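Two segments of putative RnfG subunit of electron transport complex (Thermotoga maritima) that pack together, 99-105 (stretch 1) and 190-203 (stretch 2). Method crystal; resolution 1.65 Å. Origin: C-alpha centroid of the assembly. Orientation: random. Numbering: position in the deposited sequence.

Stretch 1 (99-105) TVVACFI
Stretch 2, residues 190-203: AVVTALNLMYRYLE

Residues 99-105 form a β-strand and residues 190-203 an α-helix of the same chain; both elements extend beyond these limits. The strand is extended throughout, with phi from -103° to -147° and psi from 124° to 151°, whereas the helix stays within -53° to -68° and -39° to -50°. Ten i to i-4 backbone hydrogen bonds confirm the helix, running from Ala194 N to Ala190 O (3.0 Å) through Glu203 N to Tyr199 O (2.9 Å). The two axes approach to 9.1 Å, and their N-to-C directions diverge by 49° (signed crossing angle -49°).

Register is fixed by three CA pairs: Val100 CA to Val191 CA at 6.8 Å, Ala102 CA to Leu195 CA at 7.3 Å, and Phe104 CA to Tyr199 CA at 8.0 Å. Two residues of strand are thus matched by four of helix, and the spacing widens toward the C-terminal end. Strand alternation sends the CA-to-CB bonds of Val100, Ala102 and Phe104 toward the helix, while those of Thr99, Val101, Cys103 and Ile105 point away. On the helix, Ala194, Met198 and Leu202, spaced by four, point toward the strand; Val191, Leu195 and Tyr199 point sideways, yet all three make contact.

No hydrogen bond crosses between the stretches, so the direct contact is one of apolar packing, burying 421 Å² over both sides. Among aliphatic contacts, Val100 (chi1 t) places CG1 4.3 Å from Val191 CG1 and 4.2 Å from Leu195 CD2, and its CG2 lies 4.0 Å from Ala194 CB. With Met198, described below, the side chain of Val100 touches four helix residues, and the small methyl of Ala194 suits a position facing the strand. Ala102 sits at the middle of the register, where its short side chain lets larger partners come close: Ala102 CB is 3.5 Å from Leu195 CD2. Leu195 (chi1 m, chi2 t) achieves this because its end comes nearer to the strand than its sideways CA-to-CB bond suggests.

Met198 is modelled as selenomethionine, with chi1 m, chi2 t and chi3 -99°, between wells. This long, unbranched chain spans all three inward-facing strand residues: its SE is 3.9 Å from Ala102 CB, its CE is 4.4 Å from Val100 CB and 3.9 Å from Val100 O, and its CB is 3.9 Å from Phe104 CE1.

The aromatic contacts centre on Phe104 (chi1 m, chi2 84°), which has the largest covered area of any residue here, 106 Å². Its ring bridges the wider end of the interface. Phe104 CD1 meets Leu202 CD1 at 3.4 Å, with Leu202 in chi1 m, chi2 t; Phe104 CE2 lies 4.0 Å from Tyr199 CB, and Phe104 CZ is 3.8 Å from Leu195 O. These approaches to the ring are oblique. Tyr199 (chi1 t, chi2 74°) contributes its CB to the buried contact while remaining partly exposed, a position compatible with its polar hydroxyl.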

ATOM      1  N   THR A  99      -4.646  -9.379  -5.177  1.00 16.34           N
ATOM      2  CA  THR A  99      -3.383  -8.827  -4.772  1.00 14.60           C
ATOM      3  C   THR A  99      -3.589  -7.373  -4.311  1.00 16.14           C
ATOM      4  O   THR A  99      -4.317  -6.610  -4.959  1.00 17.88           O
ATOM      5  CB  THR A  99      -2.361  -8.803  -5.938  1.00 15.72           C
ATOM      6  OG1 THR A  99      -2.113 -10.151  -6.354  1.00 16.34           O
ATOM      7  CG2 THR A  99      -1.036  -8.169  -5.516  1.00 18.79           C
ATOM      8  N   VAL A 100      -2.910  -6.987  -3.240  1.00 14.92           N
ATOM      9  CA  VAL A 100      -2.957  -5.605  -2.769  1.00 13.90           C
ATOM     10  C   VAL A 100      -1.636  -4.907  -3.199  1.00 15.14           C
ATOM     11  O   VAL A 100      -0.552  -5.403  -2.846  1.00 16.60           O
ATOM     12  CB  VAL A 100      -3.020  -5.514  -1.220  1.00 17.47           C
ATOM     13  CG1 VAL A 100      -3.130  -4.033  -0.792  1.00 18.90           C
ATOM     14  CG2 VAL A 100      -4.191  -6.327  -0.664  1.00 23.35           C
ATOM     15  N   VAL A 101      -1.735  -3.787  -3.926  1.00 13.89           N
ATOM     16  CA  VAL A 101      -0.565  -2.997  -4.375  1.00 13.28           C
ATOM     17  C   VAL A 101      -0.532  -1.771  -3.467  1.00 13.32           C
ATOM     18  O   VAL A 101      -1.581  -1.205  -3.139  1.00 13.10           O
ATOM     19  CB  VAL A 101      -0.711  -2.560  -5.876  1.00 12.43           C
ATOM     20  CG1 VAL A 101       0.475  -1.702  -6.291  1.00 15.25           C
ATOM     21  CG2 VAL A 101      -0.865  -3.845  -6.762  1.00 14.58           C
ATOM     22  N   ALA A 102       0.637  -1.381  -3.017  1.00 14.17           N
ATOM     23  CA  ALA A 102       0.761  -0.236  -2.122  1.00 12.88           C
ATOM     24  C   ALA A 102       2.051   0.505  -2.365  1.00 15.03           C
ATOM     25  O   ALA A 102       3.033  -0.091  -2.775  1.00 13.73           O
ATOM     26  CB  ALA A 102       0.649  -0.657  -0.660  1.00 14.44           C
ATOM     27  N   CYS A 103       2.022   1.800  -2.087  1.00 13.28           N
ATOM     28  CA  CYS A 103       3.168   2.681  -2.214  1.00 13.69           C
ATOM     29  C   CYS A 103       3.474   3.262  -0.829  1.00 14.28           C
ATOM     30  O   CYS A 103       2.610   3.828  -0.155  1.00 13.45           O
ATOM     31  CB  CYS A 103       2.878   3.857  -3.178  1.00 15.10           C
ATOM     32  SG  CYS A 103       4.210   5.091  -3.164  1.00 15.49           S
ATOM     33  N   PHE A 104       4.729   3.091  -0.412  1.00 12.98           N
ATOM     34  CA  PHE A 104       5.252   3.630   0.825  1.00 15.01           C
ATOM     35  C   PHE A 104       6.321   4.645   0.454  1.00 15.57           C
ATOM     36  O   PHE A 104       7.113   4.428  -0.449  1.00 15.73           O
ATOM     37  CB  PHE A 104       5.896   2.539   1.688  1.00 15.57           C
ATOM     38  CG  PHE A 104       4.923   1.519   2.185  1.00 14.04           C
ATOM     39  CD1 PHE A 104       4.543   0.423   1.403  1.00 15.12           C
ATOM     40  CD2 PHE A 104       4.396   1.627   3.461  1.00 14.32           C
ATOM     41  CE1 PHE A 104       3.594  -0.500   1.861  1.00 17.35           C
ATOM     42  CE2 PHE A 104       3.482   0.650   3.942  1.00 14.67           C
ATOM     43  CZ  PHE A 104       3.083  -0.410   3.120  1.00 13.96           C
ATOM     44  N   ILE A 105       6.363   5.730   1.187  1.00 13.19           N
ATOM     45  CA  ILE A 105       7.355   6.768   0.966  1.00 13.31           C
ATOM     46  C   ILE A 105       8.224   6.901   2.201  1.00 17.55           C
ATOM     47  O   ILE A 105       7.742   7.036   3.324  1.00 16.05           O
ATOM     48  CB  ILE A 105       6.695   8.098   0.587  1.00 14.54           C
ATOM     49  CG1 ILE A 105       5.954   7.903  -0.749  1.00 18.03           C
ATOM     50  CG2 ILE A 105       7.734   9.240   0.506  1.00 16.40           C
ATOM     51  CD1 ILE A 105       5.001   9.012  -1.119  1.00 26.06           C
ATOM     52  N   ALA A 190      -7.988  -8.491   5.899  1.00 14.87           N
ATOM     53  CA  ALA A 190      -6.988  -9.136   5.060  1.00 15.74           C
ATOM     54  C   ALA A 190      -6.149  -8.079   4.357  1.00 13.88           C
ATOM     55  O   ALA A 190      -4.935  -8.206   4.215  1.00 13.61           O
ATOM     56  CB  ALA A 190      -7.658 -10.096   4.028  1.00 17.29           C
ATOM     57  N   VAL A 191      -6.797  -7.008   3.918  1.00 13.33           N
ATOM     58  CA  VAL A 191      -6.058  -5.873   3.302  1.00 13.61           C
ATOM     59  C   VAL A 191      -5.073  -5.250   4.299  1.00 14.79           C
ATOM     60  O   VAL A 191      -3.905  -5.032   3.981  1.00 14.69           O
ATOM     61  CB  VAL A 191      -6.996  -4.797   2.750  1.00 14.85           C
ATOM     62  CG1 VAL A 191      -6.191  -3.597   2.134  1.00 17.75           C
ATOM     63  CG2 VAL A 191      -7.945  -5.404   1.712  1.00 17.51           C
ATOM     64  N   VAL A 192      -5.553  -4.939   5.497  1.00 16.19           N
ATOM     65  CA  VAL A 192      -4.697  -4.419   6.557  1.00 14.90           C
ATOM     66  C   VAL A 192      -3.517  -5.357   6.844  1.00 12.83           C
ATOM     67  O   VAL A 192      -2.377  -4.926   7.010  1.00 14.16           O
ATOM     68  CB  VAL A 192      -5.551  -4.143   7.813  1.00 18.47           C
ATOM     69  CG1 VAL A 192      -4.719  -4.109   9.115  1.00 17.44           C
ATOM     70  CG2 VAL A 192      -6.337  -2.857   7.609  1.00 14.68           C
ATOM     71  N   THR A 193      -3.778  -6.667   6.880  1.00 14.20           N
ATOM     72  CA  THR A 193      -2.707  -7.627   7.163  1.00 13.73           C
ATOM     73  C   THR A 193      -1.627  -7.557   6.094  1.00 13.24           C
ATOM     74  O   THR A 193      -0.425  -7.477   6.406  1.00 15.09           O
ATOM     75  CB  THR A 193      -3.276  -9.045   7.282  1.00 15.16           C
ATOM     76  OG1 THR A 193      -4.123  -9.109   8.451  1.00 15.83           O
ATOM     77  CG2 THR A 193      -2.166 -10.084   7.443  1.00 15.97           C
ATOM     78  N   ALA A 194      -2.048  -7.605   4.832  1.00 14.32           N
ATOM     79  CA  ALA A 194      -1.126  -7.464   3.698  1.00 14.52           C
ATOM     80  C   ALA A 194      -0.267  -6.181   3.802  1.00 13.29           C
ATOM     81  O   ALA A 194       0.966  -6.203   3.654  1.00 14.75           O
ATOM     82  CB  ALA A 194      -1.909  -7.501   2.376  1.00 13.42           C
ATOM     83  N   LEU A 195      -0.924  -5.070   4.093  1.00 14.05           N
ATOM     84  CA  LEU A 195      -0.245  -3.771   4.243  1.00 14.15           C
ATOM     85  C   LEU A 195       0.791  -3.823   5.379  1.00 14.25           C
ATOM     86  O   LEU A 195       1.930  -3.367   5.230  1.00 14.31           O
ATOM     87  CB  LEU A 195      -1.285  -2.666   4.493  1.00 15.40           C
ATOM     88  CG  LEU A 195      -2.103  -2.325   3.251  1.00 13.85           C
ATOM     89  CD1 LEU A 195      -3.241  -1.363   3.642  1.00 13.93           C
ATOM     90  CD2 LEU A 195      -1.215  -1.726   2.111  1.00 16.03           C
ATOM     91  N   ASN A 196       0.395  -4.403   6.509  1.00 14.18           N
ATOM     92  CA  ASN A 196       1.294  -4.534   7.620  1.00 12.12           C
ATOM     93  C   ASN A 196       2.521  -5.394   7.276  1.00 12.28           C
ATOM     94  O   ASN A 196       3.635  -5.125   7.708  1.00 14.29           O
ATOM     95  CB  ASN A 196       0.565  -5.124   8.818  1.00 12.58           C
ATOM     96  CG  ASN A 196      -0.278  -4.116   9.565  1.00 13.39           C
ATOM     97  OD1 ASN A 196       0.046  -2.912   9.594  1.00 17.39           O
ATOM     98  ND2 ASN A 196      -1.323  -4.602  10.222  1.00 15.71           N
ATOM     99  N   LEU A 197       2.316  -6.461   6.511  1.00 13.91           N
ATOM    100  CA  LEU A 197       3.436  -7.283   6.084  1.00 14.09           C
ATOM    101  C   LEU A 197       4.384  -6.568   5.144  1.00 13.27           C
ATOM    102  O   LEU A 197       5.612  -6.740   5.227  1.00 14.61           O
ATOM    103  CB  LEU A 197       2.933  -8.593   5.459  1.00 15.44           C
ATOM    104  CG  LEU A 197       2.254  -9.567   6.423  1.00 14.93           C
ATOM    105  CD1 LEU A 197       1.717 -10.751   5.625  1.00 19.62           C
ATOM    106  CD2 LEU A 197       3.252  -9.968   7.487  1.00 16.88           C
HETATM  107  N   MSE A 198       3.832  -5.806   4.202  1.00 14.63           N
HETATM  108  CA  MSE A 198       4.659  -5.051   3.279  1.00 12.94           C
HETATM  109  C   MSE A 198       5.533  -4.047   4.036  1.00 13.84           C
HETATM  110  O   MSE A 198       6.706  -3.877   3.739  1.00 15.24           O
HETATM  111  CB  MSE A 198       3.764  -4.350   2.243  1.00 13.60           C
HETATM  112  CG  MSE A 198       3.337  -5.263   1.127  1.00 15.73           C
HETATM  113 SE   MSE A 198       2.202  -4.229  -0.142  0.75 16.85          SE
HETATM  114  CE  MSE A 198       0.935  -4.969   0.698  1.00 11.54           C
ATOM    115  N   TYR A 199       4.941  -3.409   5.043  1.00 14.07           N
ATOM    116  CA  TYR A 199       5.695  -2.490   5.905  1.00 14.84           C
ATOM    117  C   TYR A 199       6.807  -3.222   6.658  1.00 13.62           C
ATOM    118  O   TYR A 199       7.953  -2.752   6.693  1.00 15.18           O
ATOM    119  CB  TYR A 199       4.754  -1.776   6.851  1.00 15.56           C
ATOM    120  CG  TYR A 199       5.452  -0.870   7.833  1.00 14.92           C
ATOM    121  CD1 TYR A 199       5.995   0.370   7.431  1.00 15.51           C
ATOM    122  CD2 TYR A 199       5.556  -1.226   9.177  1.00 15.29           C
ATOM    123  CE1 TYR A 199       6.634   1.197   8.364  1.00 17.70           C
ATOM    124  CE2 TYR A 199       6.199  -0.397  10.089  1.00 14.23           C
ATOM    125  CZ  TYR A 199       6.723   0.810   9.671  1.00 15.19           C
ATOM    126  OH  TYR A 199       7.321   1.647  10.623  1.00 20.60           O
ATOM    127  N   ARG A 200       6.484  -4.388   7.224  1.00 14.11           N
ATOM    128  CA  ARG A 200       7.490  -5.194   7.885  1.00 13.61           C
ATOM    129  C   ARG A 200       8.652  -5.484   6.965  1.00 15.99           C
ATOM    130  O   ARG A 200       9.804  -5.330   7.338  1.00 16.72           O
ATOM    131  CB  ARG A 200       6.899  -6.485   8.359  1.00 15.74           C
ATOM    132  CG  ARG A 200       6.259  -6.391   9.682  1.00 26.12           C
ATOM    133  CD  ARG A 200       5.820  -7.787  10.114  1.00 26.42           C
ATOM    134  NE  ARG A 200       6.909  -8.753  10.257  1.00 23.88           N
ATOM    135  CZ  ARG A 200       6.736 -10.054  10.535  1.00 26.60           C
ATOM    136  NH1 ARG A 200       5.520 -10.580  10.622  1.00 28.97           N
ATOM    137  NH2 ARG A 200       7.762 -10.836  10.706  1.00 21.77           N
ATOM    138  N   TYR A 201       8.330  -5.902   5.756  1.00 15.31           N
ATOM    139  CA  TYR A 201       9.371  -6.243   4.789  1.00 14.35           C
ATOM    140  C   TYR A 201      10.235  -5.033   4.451  1.00 14.95           C
ATOM    141  O   TYR A 201      11.442  -5.119   4.491  1.00 15.86           O
ATOM    142  CB  TYR A 201       8.720  -6.834   3.522  1.00 14.35           C
ATOM    143  CG  TYR A 201       9.751  -7.180   2.474  1.00 13.87           C
ATOM    144  CD1 TYR A 201      10.365  -8.424   2.478  1.00 16.00           C
ATOM    145  CD2 TYR A 201      10.158  -6.244   1.526  1.00 16.61           C
ATOM    146  CE1 TYR A 201      11.344  -8.761   1.550  1.00 16.46           C
ATOM    147  CE2 TYR A 201      11.135  -6.594   0.575  1.00 18.41           C
ATOM    148  CZ  TYR A 201      11.712  -7.856   0.608  1.00 17.80           C
ATOM    149  OH  TYR A 201      12.669  -8.225  -0.309  1.00 20.68           O
ATOM    150  N   LEU A 202       9.612  -3.897   4.141  1.00 14.87           N
ATOM    151  CA  LEU A 202      10.378  -2.673   3.841  1.00 17.71           C
ATOM    152  C   LEU A 202      11.311  -2.280   4.985  1.00 20.02           C
ATOM    153  O   LEU A 202      12.452  -1.876   4.766  1.00 17.08           O
ATOM    154  CB  LEU A 202       9.447  -1.502   3.556  1.00 20.94           C
ATOM    155  CG  LEU A 202       8.727  -1.529   2.224  1.00 21.31           C
ATOM    156  CD1 LEU A 202       7.750  -0.328   2.091  1.00 23.92           C
ATOM    157  CD2 LEU A 202       9.749  -1.512   1.092  1.00 25.84           C
ATOM    158  N   GLU A 203      10.805  -2.348   6.202  1.00 18.23           N
ATOM    159  CA  GLU A 203      11.634  -2.074   7.375  1.00 18.68           C
ATOM    160  C   GLU A 203      12.829  -3.015   7.479  1.00 20.71           C
ATOM    161  O   GLU A 203      13.931  -2.552   7.827  1.00 21.55           O
ATOM    162  CB  GLU A 203      10.792  -2.163   8.645  1.00 19.46           C
ATOM    163  CG  GLU A 203       9.859  -0.983   8.811  1.00 24.42           C
ATOM    164  CD  GLU A 203      10.594   0.280   9.176  1.00 28.19           C
ATOM    165  OE1 GLU A 203      11.463   0.206  10.053  1.00 33.54           O
ATOM    166  OE2 GLU A 203      10.315   1.337   8.610  1.00 33.14           O
TER